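Local coordinates for protein 3-Hydroxyacyl-CoA dehydrogenase (Ralstonia eutropha H16, PDB 4PZC) that acts as an NAD-dependent (S)-3-hydroxybutyryl-CoA dehydrogenase, interconverting 3-hydroxyacyl-CoA and 3-oxoacyl-CoA, at residues I18-A23 with A47-R52; Q103-V108 with V129-D134; S122-A127 with V181-G186; R135-H140 with A165-L170. All blocks are in the same frame, centred on the assembly; numbering follows the deposited sequence.

All four contacts lie in the Rossmann-type NAD-binding domain. Interaction 1 comes first along the chain and joins helices 13-23 and 36-54; its centre is about 29 Å from that of interaction 3, across the middle of the chain. The other three lie close together around strands 113-117 and 136-141: the centre of interaction 3 is about 17 Å from that of interaction 2 and about 13 Å from that of interaction 4. Interactions 2 and 3 alternate along the sequence, whereas interaction 4 falls wholly between the two segments of interaction 3. This cluster surrounds the strand that carries His-140, predicted to be important for catalysis, while interaction 1 holds Ser-49, predicted to bind CoA.

Interaction 1 (I18-A23 with A47-R52)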
loop_
_atom_site.group_PDB
_atom_site.type_symbol
_atom_site.label_atom_id
_atom_site.label_comp_id
_atom_site.label_asym_id
_atom_site.label_seq_id
_atom_site.Cartn_x
_atom_site.Cartn_y
_atom_site.Cartn_z
ATOM N N ILE A 18 -11.639 -20.910 10.169
ATOM C CA ILE A 18 -11.876 -20.498 11.550
ATOM C C ILE A 18 -11.812 -21.718 12.450
ATOM O O ILE A 18 -11.239 -21.674 13.548
ATOM C CB ILE A 18 -13.269 -19.879 11.799
ATOM C CG1 ILE A 18 -13.768 -18.993 10.656
ATOM C CG2 ILE A 18 -13.240 -19.102 13.102
ATOM C CD1 ILE A 18 -12.778 -17.946 10.229
ATOM N N ALA A 19 -12.438 -22.797 11.987
ATOM C CA ALA A 19 -12.483 -24.046 12.743
ATOM C C ALA A 19 -11.072 -24.429 13.172
ATOM O O ALA A 19 -10.734 -24.407 14.363
ATOM C CB ALA A 19 -13.118 -25.154 11.909
ATOM N N GLN A 20 -10.249 -24.726 12.175
ATOM C CA GLN A 20 -8.863 -25.036 12.391
ATOM C C GLN A 20 -8.241 -24.137 13.442
ATOM O O GLN A 20 -7.631 -24.621 14.400
ATOM C CB GLN A 20 -8.106 -24.883 11.072
ATOM C CG GLN A 20 -6.598 -24.953 11.229
ATOM C CD GLN A 20 -5.907 -25.375 9.962
ATOM O OE1 GLN A 20 -6.545 -25.828 9.011
ATOM N NE2 GLN A 20 -4.592 -25.234 9.938
ATOM N N ALA A 21 -8.411 -22.830 13.254
ATOM C CA ALA A 21 -7.670 -21.825 14.025
ATOM C C ALA A 21 -7.962 -21.917 15.495
ATOM O O ALA A 21 -7.094 -21.675 16.321
ATOM C CB ALA A 21 -7.996 -20.427 13.528
ATOM N N CYS A 22 -9.207 -22.245 15.802
ATOM C CA CYS A 22 -9.608 -22.498 17.165
ATOM C C CYS A 22 -8.998 -23.816 17.636
ATOM O O CYS A 22 -8.339 -23.873 18.672
ATOM C CB CYS A 22 -11.138 -22.589 17.262
ATOM S SG CYS A 22 -12.120 -21.315 16.423
ATOM N N ALA A 23 -9.222 -24.868 16.852
ATOM C CA ALA A 23 -8.882 -26.238 17.232
ATOM C C ALA A 23 -7.448 -26.383 17.711
ATOM O O ALA A 23 -7.197 -26.938 18.785
ATOM C CB ALA A 23 -9.111 -27.163 16.062
ATOM N N ALA A 47 -7.462 -31.341 7.271
ATOM C CA ALA A 47 -6.579 -32.491 7.192
ATOM C C ALA A 47 -5.395 -32.142 6.282
ATOM O O ALA A 47 -4.280 -31.910 6.778
ATOM C CB ALA A 47 -7.330 -33.714 6.675
ATOM N N SER A 48 -5.653 -32.063 4.971
ATOM C CA SER A 48 -4.628 -31.704 3.972
ATOM C C SER A 48 -3.731 -30.548 4.448
ATOM O O SER A 48 -2.510 -30.599 4.332
ATOM C CB SER A 48 -5.294 -31.351 2.631
ATOM O OG SER A 48 -4.363 -30.796 1.706
ATOM N N SER A 49 -4.355 -29.517 4.998
ATOM C CA SER A 49 -3.641 -28.364 5.517
ATOM C C SER A 49 -2.717 -28.703 6.690
ATOM O O SER A 49 -1.586 -28.210 6.754
ATOM C CB SER A 49 -4.635 -27.292 5.955
ATOM O OG SER A 49 -4.010 -26.335 6.782
ATOM N N LEU A 50 -3.204 -29.516 7.623
ATOM C CA LEU A 50 -2.395 -29.932 8.773
ATOM C C LEU A 50 -1.243 -30.830 8.357
ATOM O O LEU A 50 -0.140 -30.713 8.893
ATOM C CB LEU A 50 -3.254 -30.627 9.830
ATOM C CG LEU A 50 -3.861 -29.735 10.925
ATOM C CD1 LEU A 50 -4.138 -28.310 10.471
ATOM C CD2 LEU A 50 -5.138 -30.348 11.482
ATOM N N ASP A 51 -1.503 -31.721 7.403
ATOM C CA ASP A 51 -0.446 -32.541 6.814
ATOM C C ASP A 51 0.741 -31.643 6.476
ATOM O O ASP A 51 1.852 -31.866 6.964
ATOM C CB ASP A 51 -0.922 -33.250 5.528
ATOM C CG ASP A 51 -2.033 -34.273 5.769
ATOM O OD1 ASP A 51 -2.200 -34.762 6.913
ATOM O OD2 ASP A 51 -2.733 -34.593 4.785
ATOM N N ARG A 52 0.486 -30.622 5.656
ATOM C CA ARG A 52 1.524 -29.681 5.213
ATOM C C ARG A 52 2.358 -29.128 6.354
ATOM O O ARG A 52 3.583 -29.051 6.250
ATOM C CB ARG A 52 0.913 -28.494 4.471
ATOM C CG ARG A 52 0.551 -28.756 3.023
ATOM C CD ARG A 52 0.483 -27.437 2.265
ATOM N NE ARG A 52 -0.322 -27.513 1.044
ATOM C CZ ARG A 52 -1.656 -27.602 1.006
ATOM N NH1 ARG A 52 -2.374 -27.652 2.128
ATOM N NH2 ARG A 52 -2.281 -27.659 -0.167
#
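The side-chain amide of Gln-20 reaches from one helix to the neighbouring one and meets Leu-50 and Ser-49 there, the latter predicted to bind CoA. The helices themselves stay apart, since even the nearest pair of alpha carbons, those of Gln-20 and Leu-50, is 8.9 Å apart, and the junction is therefore made by side chains alone. Gln-20 spans the distance because its CG stands anti to the backbone N (chi1 170°) and the chain beyond runs extended. Leu-50 comes the other way, and the two side chains lie alongside each other, running in opposing senses. Its CD1 methyl does the touching: it lies 3.5 Å from Gln-20 CD and 3.8 Å from Gln-20 OE1, and is closest to the nitrogen end of the amide, with NE2 of Gln-20 at 3.2 Å.

Helix 13-23 starts within the glycine-rich GxGxxG turn of the Rossmann fold, strand 28-32 comes next, and helix 36-54 follows that strand; Gln-20 thus bridges the first two helices of the nucleotide-binding domain. Val-46 and Leu-53 of the second helix, together with Pro-146, also border the glutamine. On the polar side, Gln-20 NE2 donates a weak hydrogen bond to Ser-49 OG over 3.4 Å, with an angle of 150° at the hydrogen. The hydroxyl is brought round by a chi1 of 164°, which sets OG beside the carbonyl carbon of Ser-49.

Interaction 2 (Q103-V108 with V129-D134); sequences QIDGIV and VTSRAD
Asp-105, in the last turn of helix 94-107 of the Rossmann-type domain, holds Ser-131 in the loop that leads to strand 136-141. The backbones come close, with the alpha carbons of Asp-105 and Thr-130 6.0 Å apart.

Hydrogen bonding across the contact comes from the carboxylate alone, and it grips one serine twice. Asp-105 CG lies opposite the backbone N (chi1 -171°), which sends the carboxylate to the loop. Ser-131 OG donates to Asp-105 OD1 over 3.1 Å and uses the syn lone pair of that oxygen. Ser-131 N donates to Asp-105 OD2 over 2.7 Å from above the carboxylate plane, 40° out of it. Two bonds from one residue to one carboxylate limit the rotation of both side chains.

Van der Waals contact is slight: Thr-130 CB stands 3.9 Å from Asp-105 OD2, while its OG1 bonds to Ala-127 O, just earlier in the chain.

The salt bridge lies within the loop. Arg-132 turns its end away from helix 94-107 and pairs with Asp-134. Its NE donates to Asp-134 OD1 over 3.0 Å, the acceptor lying 25° out of the guanidinium plane.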
loop_
_atom_site.group_PDB
_atom_site.type_symbol
_atom_site.label_atom_id
_atom_site.label_comp_id
_atom_site.label_asym_id
_atom_site.label_seq_id
_atom_site.Cartn_x
_atom_site.Cartn_y
_atom_site.Cartn_z
ATOM N N GLN A 103 -32.233 -18.115 12.102
ATOM C CA GLN A 103 -32.183 -19.533 12.438
ATOM C C GLN A 103 -31.257 -19.723 13.631
ATOM O O GLN A 103 -31.684 -20.218 14.673
ATOM C CB GLN A 103 -31.696 -20.347 11.235
ATOM C CG GLN A 103 -31.846 -21.860 11.331
ATOM C CD GLN A 103 -30.959 -22.575 10.308
ATOM O OE1 GLN A 103 -31.122 -22.383 9.104
ATOM N NE2 GLN A 103 -29.994 -23.374 10.787
ATOM N N ILE A 104 -30.007 -19.297 13.501
ATOM C CA ILE A 104 -29.074 -19.375 14.617
ATOM C C ILE A 104 -29.647 -18.749 15.894
ATOM O O ILE A 104 -29.591 -19.356 16.966
ATOM C CB ILE A 104 -27.755 -18.659 14.305
ATOM C CG1 ILE A 104 -27.003 -19.361 13.167
ATOM C CG2 ILE A 104 -26.872 -18.598 15.550
ATOM C CD1 ILE A 104 -25.980 -18.465 12.487
ATOM N N ASP A 105 -30.168 -17.523 15.772
ATOM C CA ASP A 105 -30.780 -16.797 16.890
ATOM C C ASP A 105 -31.894 -17.639 17.517
ATOM O O ASP A 105 -32.045 -17.675 18.736
ATOM C CB ASP A 105 -31.324 -15.457 16.392
ATOM C CG ASP A 105 -31.781 -14.539 17.510
ATOM O OD1 ASP A 105 -31.143 -14.526 18.575
ATOM O OD2 ASP A 105 -32.756 -13.780 17.303
ATOM N N GLY A 106 -32.659 -18.321 16.658
ATOM C CA GLY A 106 -33.650 -19.343 17.061
ATOM C C GLY A 106 -33.153 -20.444 17.995
ATOM O O GLY A 106 -33.817 -20.774 18.961
ATOM N N ILE A 107 -31.980 -21.003 17.729
ATOM C CA ILE A 107 -31.461 -22.099 18.546
ATOM C C ILE A 107 -30.846 -21.601 19.870
ATOM O O ILE A 107 -31.350 -21.913 20.938
ATOM C CB ILE A 107 -30.459 -22.982 17.748
ATOM C CG1 ILE A 107 -31.184 -23.878 16.733
ATOM C CG2 ILE A 107 -29.675 -23.892 18.676
ATOM C CD1 ILE A 107 -31.986 -23.144 15.684
ATOM N N VAL A 108 -29.768 -20.827 19.794
ATOM C CA VAL A 108 -28.944 -20.517 20.977
ATOM C C VAL A 108 -29.611 -19.648 22.045
ATOM O O VAL A 108 -30.586 -18.929 21.769
ATOM C CB VAL A 108 -27.604 -19.847 20.572
ATOM C CG1 VAL A 108 -26.822 -20.743 19.614
ATOM C CG2 VAL A 108 -27.825 -18.449 19.985
ATOM N N VAL A 129 -31.464 -7.781 12.914
ATOM C CA VAL A 129 -32.372 -8.921 12.683
ATOM C C VAL A 129 -32.390 -9.950 13.803
ATOM O O VAL A 129 -33.338 -10.719 13.861
ATOM C CB VAL A 129 -32.132 -9.692 11.360
ATOM C CG1 VAL A 129 -32.046 -8.726 10.201
ATOM C CG2 VAL A 129 -30.916 -10.620 11.441
ATOM N N THR A 130 -31.361 -9.986 14.661
ATOM C CA THR A 130 -31.371 -10.903 15.789
ATOM C C THR A 130 -32.237 -10.349 16.917
ATOM O O THR A 130 -32.624 -9.186 16.901
ATOM C CB THR A 130 -29.971 -11.187 16.345
ATOM O OG1 THR A 130 -29.494 -10.053 17.077
ATOM C CG2 THR A 130 -29.011 -11.558 15.241
ATOM N N SER A 131 -32.535 -11.201 17.892
ATOM C CA SER A 131 -33.359 -10.824 19.045
ATOM C C SER A 131 -32.559 -10.122 20.139
ATOM O O SER A 131 -33.141 -9.404 20.945
ATOM C CB SER A 131 -34.015 -12.054 19.657
ATOM O OG SER A 131 -33.057 -12.802 20.383
ATOM N N ARG A 132 -31.250 -10.374 20.206
ATOM C CA ARG A 132 -30.348 -9.586 21.065
ATOM C C ARG A 132 -29.190 -9.052 20.203
ATOM O O ARG A 132 -28.164 -9.712 20.000
ATOM C CB ARG A 132 -29.821 -10.396 22.272
ATOM C CG ARG A 132 -30.868 -10.836 23.308
ATOM C CD ARG A 132 -31.185 -9.800 24.389
ATOM N NE ARG A 132 -29.998 -9.298 25.101
ATOM C CZ ARG A 132 -29.342 -9.929 26.083
ATOM N NH1 ARG A 132 -29.720 -11.130 26.516
ATOM N NH2 ARG A 132 -28.279 -9.354 26.640
ATOM N N ALA A 133 -29.382 -7.846 19.677
ATOM C CA ALA A 133 -28.346 -7.151 18.918
ATOM C C ALA A 133 -27.051 -6.976 19.718
ATOM O O ALA A 133 -25.977 -7.220 19.188
ATOM C CB ALA A 133 -28.869 -5.804 18.467
ATOM N N ASP A 134 -27.147 -6.584 20.990
ATOM C CA ASP A 134 -25.954 -6.336 21.800
ATOM C C ASP A 134 -25.029 -7.545 21.893
ATOM O O ASP A 134 -23.832 -7.422 22.190
ATOM C CB ASP A 134 -26.329 -5.864 23.203
ATOM C CG ASP A 134 -26.724 -7.009 24.125
ATOM O OD1 ASP A 134 -27.865 -7.496 23.952
ATOM O OD2 ASP A 134 -25.907 -7.396 25.019
#

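Interaction 3 (S122-A127 with V181-G186)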
loop_
_atom_site.group_PDB
_atom_site.type_symbol
_atom_site.label_atom_id
_atom_site.label_comp_id
_atom_site.label_asym_id
_atom_site.label_seq_id
_atom_site.Cartn_x
_atom_site.Cartn_y
_atom_site.Cartn_z
ATOM N N SER A 122 -23.360 -4.551 6.225
ATOM C CA SER A 122 -23.538 -3.728 7.421
ATOM C C SER A 122 -23.859 -4.558 8.666
ATOM O O SER A 122 -24.978 -5.083 8.835
ATOM C CB SER A 122 -24.624 -2.670 7.238
ATOM O OG SER A 122 -24.736 -1.894 8.425
ATOM N N ILE A 123 -22.858 -4.650 9.535
ATOM C CA ILE A 123 -22.995 -5.312 10.824
ATOM C C ILE A 123 -24.213 -4.799 11.556
ATOM O O ILE A 123 -24.964 -5.589 12.116
ATOM C CB ILE A 123 -21.722 -5.093 11.700
ATOM C CG1 ILE A 123 -20.466 -5.708 11.002
ATOM C CG2 ILE A 123 -21.910 -5.610 13.133
ATOM C CD1 ILE A 123 -20.641 -7.106 10.413
ATOM N N THR A 124 -24.409 -3.487 11.553
ATOM C CA THR A 124 -25.560 -2.890 12.214
ATOM C C THR A 124 -26.870 -3.290 11.609
ATOM O O THR A 124 -27.837 -3.518 12.322
ATOM C CB THR A 124 -25.453 -1.373 12.205
ATOM O OG1 THR A 124 -24.407 -1.018 13.100
ATOM C CG2 THR A 124 -26.747 -0.690 12.655
ATOM N N LYS A 125 -26.922 -3.399 10.293
ATOM C CA LYS A 125 -28.137 -3.902 9.637
ATOM C C LYS A 125 -28.381 -5.372 10.004
ATOM O O LYS A 125 -29.533 -5.766 10.250
ATOM C CB LYS A 125 -28.073 -3.712 8.122
ATOM C CG LYS A 125 -29.437 -3.570 7.479
ATOM C CD LYS A 125 -29.314 -2.962 6.085
ATOM C CE LYS A 125 -30.145 -1.685 5.944
ATOM N NZ LYS A 125 -29.745 -0.912 4.737
ATOM N N LEU A 126 -27.310 -6.167 10.081
ATOM C CA LEU A 126 -27.455 -7.564 10.479
ATOM C C LEU A 126 -27.853 -7.727 11.934
ATOM O O LEU A 126 -28.940 -8.220 12.220
ATOM C CB LEU A 126 -26.191 -8.349 10.197
ATOM C CG LEU A 126 -25.967 -8.528 8.705
ATOM C CD1 LEU A 126 -24.604 -9.147 8.428
ATOM C CD2 LEU A 126 -27.110 -9.350 8.115
ATOM N N ALA A 127 -26.986 -7.310 12.850
ATOM C CA ALA A 127 -27.332 -7.244 14.272
ATOM C C ALA A 127 -28.827 -6.989 14.555
ATOM O O ALA A 127 -29.418 -7.640 15.419
ATOM C CB ALA A 127 -26.497 -6.167 14.957
ATOM N N VAL A 181 -13.348 -1.693 15.032
ATOM C CA VAL A 181 -13.766 -0.845 13.939
ATOM C C VAL A 181 -15.231 -0.573 14.131
ATOM O O VAL A 181 -16.000 -1.510 14.272
ATOM C CB VAL A 181 -13.619 -1.586 12.601
ATOM C CG1 VAL A 181 -14.177 -0.776 11.442
ATOM C CG2 VAL A 181 -12.167 -1.933 12.347
ATOM N N LYS A 182 -15.621 0.698 14.152
ATOM C CA LYS A 182 -17.028 1.000 14.098
ATOM C C LYS A 182 -17.497 0.602 12.707
ATOM O O LYS A 182 -16.910 0.993 11.736
ATOM C CB LYS A 182 -17.305 2.481 14.313
ATOM C CG LYS A 182 -16.891 3.021 15.661
ATOM C CD LYS A 182 -17.569 4.371 15.869
ATOM C CE LYS A 182 -17.226 4.999 17.221
ATOM N NZ LYS A 182 -15.918 5.731 17.259
ATOM N N ASN A 183 -18.560 -0.173 12.628
ATOM C CA ASN A 183 -19.199 -0.472 11.369
ATOM C C ASN A 183 -19.279 0.728 10.416
ATOM O O ASN A 183 -19.841 1.790 10.769
ATOM C CB ASN A 183 -20.606 -1.003 11.610
ATOM C CG ASN A 183 -21.213 -1.574 10.362
ATOM O OD1 ASN A 183 -20.634 -2.470 9.734
ATOM N ND2 ASN A 183 -22.378 -1.042 9.964
ATOM N N SER A 184 -18.728 0.518 9.210
ATOM C CA SER A 184 -18.636 1.526 8.150
ATOM C C SER A 184 -18.204 0.831 6.852
ATOM O O SER A 184 -17.452 -0.161 6.871
ATOM C CB SER A 184 -17.612 2.612 8.515
ATOM O OG SER A 184 -17.293 3.500 7.442
ATOM N N PRO A 185 -18.655 1.358 5.708
ATOM C CA PRO A 185 -18.324 0.687 4.490
ATOM C C PRO A 185 -16.808 0.363 4.382
ATOM O O PRO A 185 -15.975 1.231 4.658
ATOM C CB PRO A 185 -18.781 1.698 3.454
ATOM C CG PRO A 185 -19.951 2.349 4.099
ATOM C CD PRO A 185 -19.422 2.587 5.451
ATOM N N GLY A 186 -16.473 -0.892 4.032
ATOM C CA GLY A 186 -15.087 -1.346 3.959
ATOM C C GLY A 186 -14.299 -1.348 5.272
ATOM O O GLY A 186 -13.108 -1.644 5.309
#
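Asn-183 presses its side-chain amide against the start of helix 123-127, and both ends of the amide are bonded. Its CG is anti to the backbone N (chi1 -169°), which projects the group from the loop after strand 177-182 to the helix. At the close side of the contact, ND2 of Asn-183 donates to Ser-122 OG over 2.9 Å, while OD1 of Asn-183 accepts from Ile-123 N over 3.1 Å. The second bond is well off the carbonyl direction: the donor sits above the carbonyl plane, 52° out of it. CB and CG1 of Ile-123 each approach Asn-183 OD1 to 3.5 Å, so the oxygen is flanked by hydrocarbon as well as by the amide proton.

Ser-122 is the N-cap of the helix, and its OG also accepts from Lys-125 N at 3.2 Å, a straighter bond with an angle of 160°. The hydroxyl therefore serves two donors, one from its own helix and one from Asn-183.

The contact is looser towards Thr-124, whose side chain crosses that of the asparagine obliquely. Thr-124 OG1 lies 3.7 Å from Asn-183 ND2, and its own hydrogen bond is to Leu-157 N. Thr-124 and Asn-183 are both partly exposed. Farther along, Lys-182 bonds Gly-207 O of the second subunit, whereas Pro-185 packs on helix 237-251 of its own chain.

Because Ile-123 N can only donate, the oxygen of Asn-183 must face it, which fixes the turn of the amide and points its NH2 at the capping serine.

Interaction 4 (R135-H140 with A165-L170)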
loop_
_atom_site.group_PDB
_atom_site.type_symbol
_atom_site.label_atom_id
_atom_site.label_comp_id
_atom_site.label_asym_id
_atom_site.label_seq_id
_atom_site.Cartn_x
_atom_site.Cartn_y
_atom_site.Cartn_z
ATOM N N ARG A 135 -25.587 -8.716 21.639
ATOM C CA ARG A 135 -24.796 -9.940 21.579
ATOM C C ARG A 135 -24.338 -10.251 20.144
ATOM O O ARG A 135 -23.803 -11.320 19.890
ATOM C CB ARG A 135 -25.604 -11.109 22.164
ATOM C CG ARG A 135 -25.873 -10.988 23.654
ATOM C CD ARG A 135 -24.680 -11.505 24.438
ATOM N NE ARG A 135 -24.273 -10.583 25.497
ATOM C CZ ARG A 135 -23.074 -10.574 26.077
ATOM N NH1 ARG A 135 -22.131 -11.450 25.727
ATOM N NH2 ARG A 135 -22.819 -9.674 27.019
ATOM N N PHE A 136 -24.527 -9.315 19.215
ATOM C CA PHE A 136 -24.110 -9.521 17.838
ATOM C C PHE A 136 -22.904 -8.664 17.511
ATOM O O PHE A 136 -22.884 -7.477 17.828
ATOM C CB PHE A 136 -25.231 -9.188 16.859
ATOM C CG PHE A 136 -24.891 -9.536 15.444
ATOM C CD1 PHE A 136 -25.115 -10.801 14.964
ATOM C CD2 PHE A 136 -24.302 -8.612 14.608
ATOM C CE1 PHE A 136 -24.776 -11.129 13.669
ATOM C CE2 PHE A 136 -23.959 -8.933 13.312
ATOM C CZ PHE A 136 -24.195 -10.193 12.841
ATOM N N ILE A 137 -21.922 -9.262 16.847
ATOM C CA ILE A 137 -20.704 -8.555 16.486
ATOM C C ILE A 137 -20.255 -9.030 15.104
ATOM O O ILE A 137 -20.694 -10.075 14.652
ATOM C CB ILE A 137 -19.606 -8.826 17.520
ATOM C CG1 ILE A 137 -18.550 -7.722 17.481
ATOM C CG2 ILE A 137 -18.962 -10.185 17.272
ATOM C CD1 ILE A 137 -17.414 -7.914 18.464
ATOM N N GLY A 138 -19.423 -8.248 14.418
ATOM C CA GLY A 138 -18.905 -8.609 13.091
ATOM C C GLY A 138 -17.447 -9.001 13.165
ATOM O O GLY A 138 -16.700 -8.470 13.981
ATOM N N MET A 139 -17.039 -9.946 12.329
ATOM C CA MET A 139 -15.626 -10.269 12.169
ATOM C C MET A 139 -15.264 -10.354 10.693
ATOM O O MET A 139 -16.094 -10.671 9.849
ATOM C CB MET A 139 -15.301 -11.573 12.861
ATOM C CG MET A 139 -15.844 -11.613 14.276
ATOM S SD MET A 139 -15.798 -13.254 15.013
ATOM C CE MET A 139 -14.033 -13.472 15.303
ATOM N N HIS A 140 -14.021 -10.032 10.385
ATOM C CA HIS A 140 -13.514 -10.176 9.045
ATOM C C HIS A 140 -12.167 -10.847 9.212
ATOM O O HIS A 140 -11.195 -10.211 9.628
ATOM C CB HIS A 140 -13.420 -8.805 8.344
ATOM C CG HIS A 140 -12.868 -8.857 6.945
ATOM N ND1 HIS A 140 -13.422 -9.633 5.952
ATOM C CD2 HIS A 140 -11.826 -8.211 6.373
ATOM C CE1 HIS A 140 -12.727 -9.487 4.836
ATOM N NE2 HIS A 140 -11.757 -8.624 5.064
ATOM N N ALA A 165 -15.469 -7.312 24.242
ATOM C CA ALA A 165 -14.257 -7.799 24.934
ATOM C C ALA A 165 -14.118 -9.324 24.861
ATOM O O ALA A 165 -13.017 -9.871 24.679
ATOM C CB ALA A 165 -14.231 -7.327 26.375
ATOM N N ALA A 166 -15.256 -9.993 24.996
ATOM C CA ALA A 166 -15.353 -11.443 24.827
ATOM C C ALA A 166 -14.726 -11.833 23.526
ATOM O O ALA A 166 -13.763 -12.608 23.484
ATOM C CB ALA A 166 -16.812 -11.876 24.830
ATOM N N VAL A 167 -15.260 -11.239 22.466
ATOM C CA VAL A 167 -14.840 -11.569 21.120
ATOM C C VAL A 167 -13.425 -11.053 20.852
ATOM O O VAL A 167 -12.663 -11.681 20.125
ATOM C CB VAL A 167 -15.837 -11.023 20.089
ATOM C CG1 VAL A 167 -15.402 -11.389 18.673
ATOM C CG2 VAL A 167 -17.221 -11.586 20.379
ATOM N N GLU A 168 -13.078 -9.928 21.465
ATOM C CA GLU A 168 -11.720 -9.401 21.388
ATOM C C GLU A 168 -10.699 -10.406 21.937
ATOM O O GLU A 168 -9.692 -10.728 21.276
ATOM C CB GLU A 168 -11.617 -8.076 22.149
ATOM C CG GLU A 168 -10.193 -7.545 22.252
ATOM C CD GLU A 168 -10.108 -6.042 22.512
ATOM O OE1 GLU A 168 -10.898 -5.494 23.321
ATOM O OE2 GLU A 168 -9.223 -5.407 21.896
ATOM N N ALA A 169 -10.961 -10.900 23.144
ATOM C CA ALA A 169 -10.050 -11.849 23.786
ATOM C C ALA A 169 -10.076 -13.231 23.088
ATOM O O ALA A 169 -9.044 -13.924 22.991
ATOM C CB ALA A 169 -10.392 -11.977 25.257
ATOM N N LEU A 170 -11.257 -13.608 22.592
ATOM C CA LEU A 170 -11.402 -14.835 21.834
ATOM C C LEU A 170 -10.384 -14.858 20.700
ATOM O O LEU A 170 -9.794 -15.892 20.396
ATOM C CB LEU A 170 -12.821 -14.958 21.274
ATOM C CG LEU A 170 -12.969 -15.896 20.066
ATOM C CD1 LEU A 170 -12.751 -17.346 20.461
ATOM C CD2 LEU A 170 -14.325 -15.734 19.401
#
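Strand 136-141 and helix 161-173 pass at a distance that leaves their side chains to make the contact, with the alpha carbons of Ile-137 and Val-167 8.1 Å apart. Ile-137 and Met-139 lie on the same face of the strand, and both reach Val-167 tip to tip. Ile-137 presents two branches: its CG2 meets Val-167 CG2 at 3.8 Å, and its CD1 meets Val-167 CB, also at 3.8 Å. The CG1 branch of Ile-137 is anti to the backbone N (chi1 -158°) and extended, which carries CD1 out to the helix.

Met-139 comes in from beside it. Its chain is bent at chi3 (72°), and SD touches Val-167 CG1 at 4.1 Å. Val-167 CG1 also lies 4.0 Å from Ile-137 CG2. Helix 161-173 covers this face of the Rossmann-type sheet, while Phe-136, on the other face, packs against helix 123-127. The same strand runs on to His-140, predicted to be important for catalysis.

With no hydrogen bond between the segments and all three residues buried, the contact rests on dispersion and exclusion of water, and depends on the fit of methyl groups and sulfur, not on bond direction.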